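Local coordinates for RagA protein (Porphyromonas gingivalis, PDB 6SLN) that probably imports substrates across the outer membrane as a TonB-dependent beta-barrel receptor of the bacterium, at residues Tyr569-Ser574 against Arg591-Ser596. Numbering follows the deposited sequence.
With LMT (dodecyl-beta-D-maltoside), chain Q.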
loop_
_atom_site.group_PDB
_atom_site.type_symbol
_atom_site.label_atom_id
_atom_site.label_comp_id
_atom_site.label_asym_id
_atom_site.label_seq_id
_atom_site.Cartn_x
_atom_site.Cartn_y
_atom_site.Cartn_z
ATOM N N TYR A 569 25.545 4.882 -10.940
ATOM C CA TYR A 569 26.774 5.495 -11.406
ATOM C C TYR A 569 27.832 4.409 -11.488
ATOM O O TYR A 569 27.841 3.475 -10.676
ATOM C CB TYR A 569 27.263 6.599 -10.465
ATOM C CG TYR A 569 26.506 7.901 -10.525
ATOM C CD1 TYR A 569 26.808 8.860 -11.486
ATOM C CD2 TYR A 569 25.509 8.192 -9.592
ATOM C CE1 TYR A 569 26.125 10.067 -11.524
ATOM C CE2 TYR A 569 24.812 9.392 -9.629
ATOM C CZ TYR A 569 25.124 10.325 -10.597
ATOM O OH TYR A 569 24.441 11.523 -10.638
ATOM N N LEU A 570 28.720 4.537 -12.476
ATOM C CA LEU A 570 29.895 3.682 -12.609
ATOM C C LEU A 570 31.113 4.570 -12.772
ATOM O O LEU A 570 31.094 5.506 -13.579
ATOM C CB LEU A 570 29.793 2.725 -13.801
ATOM C CG LEU A 570 31.002 1.782 -13.924
ATOM C CD1 LEU A 570 31.111 0.801 -12.726
ATOM C CD2 LEU A 570 30.951 1.035 -15.240
ATOM N N SER A 571 32.175 4.261 -12.031
ATOM C CA SER A 571 33.316 5.153 -11.928
ATOM C C SER A 571 34.619 4.377 -12.005
ATOM O O SER A 571 34.737 3.286 -11.441
ATOM C CB SER A 571 33.257 5.931 -10.615
ATOM O OG SER A 571 32.567 7.147 -10.794
ATOM N N PHE A 572 35.595 4.945 -12.710
ATOM C CA PHE A 572 36.966 4.457 -12.680
ATOM C C PHE A 572 37.854 5.659 -12.458
ATOM O O PHE A 572 37.701 6.673 -13.148
ATOM C CB PHE A 572 37.338 3.735 -13.970
ATOM C CG PHE A 572 36.444 2.566 -14.286
ATOM C CD1 PHE A 572 36.591 1.369 -13.616
ATOM C CD2 PHE A 572 35.458 2.668 -15.253
ATOM C CE1 PHE A 572 35.770 0.289 -13.900
ATOM C CE2 PHE A 572 34.635 1.599 -15.541
ATOM C CZ PHE A 572 34.789 0.404 -14.857
ATOM N N PHE A 573 38.738 5.581 -11.466
ATOM C CA PHE A 573 39.474 6.778 -11.092
ATOM C C PHE A 573 40.901 6.442 -10.695
ATOM O O PHE A 573 41.242 5.299 -10.384
ATOM C CB PHE A 573 38.779 7.551 -9.970
ATOM C CG PHE A 573 38.561 6.768 -8.693
ATOM C CD1 PHE A 573 37.430 5.974 -8.528
ATOM C CD2 PHE A 573 39.450 6.888 -7.618
ATOM C CE1 PHE A 573 37.209 5.287 -7.328
ATOM C CE2 PHE A 573 39.234 6.198 -6.404
ATOM C CZ PHE A 573 38.118 5.404 -6.262
ATOM N N SER A 574 41.732 7.475 -10.712
ATOM C CA SER A 574 43.134 7.349 -10.377
ATOM C C SER A 574 43.598 8.608 -9.658
ATOM O O SER A 574 43.074 9.710 -9.868
ATOM C CB SER A 574 43.982 7.144 -11.632
ATOM O OG SER A 574 43.838 8.279 -12.457
ATOM N N ARG A 591 39.927 10.471 -14.064
ATOM C CA ARG A 591 38.815 9.612 -13.691
ATOM C C ARG A 591 37.788 9.649 -14.811
ATOM O O ARG A 591 37.759 10.582 -15.619
ATOM C CB ARG A 591 38.181 10.070 -12.382
ATOM C CG ARG A 591 37.447 11.386 -12.578
ATOM C CD ARG A 591 36.294 11.552 -11.623
ATOM N NE ARG A 591 36.635 10.979 -10.337
ATOM C CZ ARG A 591 35.848 10.150 -9.685
ATOM N NH1 ARG A 591 34.676 9.834 -10.208
ATOM N NH2 ARG A 591 36.232 9.657 -8.517
ATOM N N ASN A 592 36.939 8.623 -14.847
ATOM C CA ASN A 592 35.853 8.575 -15.807
ATOM C C ASN A 592 34.581 8.186 -15.081
ATOM O O ASN A 592 34.596 7.293 -14.227
ATOM C CB ASN A 592 36.134 7.584 -16.931
ATOM C CG ASN A 592 34.930 7.358 -17.819
ATOM O OD1 ASN A 592 34.095 6.509 -17.535
ATOM N ND2 ASN A 592 34.828 8.129 -18.888
ATOM N N ASP A 593 33.484 8.852 -15.439
ATOM C CA ASP A 593 32.194 8.700 -14.776
ATOM C C ASP A 593 31.108 8.490 -15.818
ATOM O O ASP A 593 31.054 9.212 -16.820
ATOM C CB ASP A 593 31.844 9.934 -13.931
ATOM C CG ASP A 593 32.730 10.083 -12.727
ATOM O OD1 ASP A 593 32.958 9.058 -12.059
ATOM O OD2 ASP A 593 33.196 11.211 -12.443
ATOM N N GLN A 594 30.237 7.516 -15.572
ATOM C CA GLN A 594 29.043 7.314 -16.374
ATOM C C GLN A 594 27.828 7.298 -15.451
ATOM O O GLN A 594 27.917 6.872 -14.295
ATOM C CB GLN A 594 29.148 6.005 -17.192
ATOM C CG GLN A 594 30.557 5.675 -17.690
ATOM C CD GLN A 594 30.695 4.229 -18.195
ATOM O OE1 GLN A 594 29.909 3.769 -19.037
ATOM N NE2 GLN A 594 31.700 3.515 -17.688
ATOM N N SER A 595 26.683 7.764 -15.957
ATOM C CA SER A 595 25.507 7.907 -15.109
ATOM C C SER A 595 24.251 7.471 -15.843
ATOM O O SER A 595 24.048 7.827 -17.007
ATOM C CB SER A 595 25.314 9.349 -14.634
ATOM O OG SER A 595 23.975 9.576 -14.207
ATOM N N SER A 596 23.396 6.725 -15.134
ATOM C CA SER A 596 22.084 6.346 -15.649
ATOM C C SER A 596 21.257 7.543 -16.100
ATOM O O SER A 596 20.325 7.375 -16.900
ATOM C CB SER A 596 21.316 5.590 -14.565
ATOM O OG SER A 596 21.405 6.252 -13.310
HETATM C C1B LMT Q . 27.777 0.695 -22.543
HETATM C C2B LMT Q . 26.499 1.504 -22.355
HETATM C C3B LMT Q . 25.284 0.575 -22.349
HETATM C C4B LMT Q . 25.245 -0.323 -23.605
HETATM C C5B LMT Q . 26.598 -1.036 -23.757
HETATM C C6B LMT Q . 26.629 -1.761 -25.114
HETATM O O1B LMT Q . 28.001 0.026 -21.359
HETATM O O2B LMT Q . 26.619 2.130 -21.137
HETATM O O3B LMT Q . 24.124 1.287 -22.192
HETATM O "O4'" LMT Q . 24.247 -1.274 -23.481
HETATM O O5B LMT Q . 27.719 -0.174 -23.646
HETATM O O6B LMT Q . 25.973 -2.988 -25.063
HETATM C "C1'" LMT Q . 31.139 -1.123 -18.919
HETATM C "C2'" LMT Q . 31.340 0.217 -19.651
HETATM C "C3'" LMT Q . 29.983 0.755 -20.180
HETATM C "C4'" LMT Q . 29.320 -0.325 -21.047
HETATM C "C5'" LMT Q . 29.185 -1.522 -20.107
HETATM C "C6'" LMT Q . 28.303 -2.591 -20.676
HETATM O "O1'" LMT Q . 32.367 -1.661 -18.679
HETATM O "O2'" LMT Q . 31.902 1.113 -18.773
HETATM O "O3'" LMT Q . 30.167 1.896 -20.890
HETATM O "O5'" LMT Q . 30.448 -2.034 -19.770
HETATM O "O6'" LMT Q . 28.055 -3.440 -19.654
HETATM C C1 LMT Q . 32.437 -2.616 -17.646
HETATM C C2 LMT Q . 33.817 -2.425 -17.081
HETATM C C3 LMT Q . 34.637 -3.660 -16.888
HETATM C C4 LMT Q . 34.915 -3.778 -15.413
HETATM C C5 LMT Q . 36.264 -4.351 -15.163
HETATM C C6 LMT Q . 36.992 -3.591 -14.109
HETATM C C7 LMT Q . 37.879 -4.529 -13.340
HETATM C C8 LMT Q . 38.641 -3.753 -12.309
HETATM C C9 LMT Q . 39.252 -4.578 -11.210
HETATM C C10 LMT Q . 39.765 -5.865 -11.815
HETATM O O HOH W 1 33.184 4.906 -15.792
#
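Gln-594 lies alongside Leu-570 on the outer face of two antiparallel barrel strands, and its amide grips a detergent headgroup with both ends. NE2 donates to O2' of the dodecyl maltoside (2.6 Å, 167° at the hydrogen), while OE1 accepts from its O3'; this pairing would set the flip of the amide. CG stands anti to the carbonyl carbon (chi1 -35°), and the chain, extended from there, carries the amide outward. NE2 also donates to a water within donating reach of Leu-570 O and Asn-592 OD1, though it cannot serve all its acceptors at once; ND2 of Asn-592 bonds to Ser-604 OG on the next strand. Leu-570 CD2 packs 3.6 Å from NE2 of Gln-594. The Phe-572 ring presents its edge to the same amide, while its CZ meets C2 of the detergent's alkyl chain. Detergent, phospholipid and a chain of another protein cover this face.

The opposite face carries Tyr-569, Ser-571, Phe-573, Arg-591, Asp-593 and Ser-595. Arg-591 and Asp-593 form a salt bridge along their own strand, NH1 giving a hydrogen bond to the syn lone pair of OD2 at 3.0 Å. The guanidinium and Phe-573 ring are nearly parallel (9°), but CB, not the ring, covers the guanidinium. NE reaches inward to Ser-193 O of the plug domain. Tyr-569 CE1 abuts Ser-595 CB (3.3 Å), and its OH bonds to Ser-642.

Between the two faces, paired backbone bonds join Leu-570 with Gln-594 and Phe-572 with Asn-592. Strands 561-580 and 584-595 thus form an antiparallel hairpin of the TonB-dependent receptor barrel.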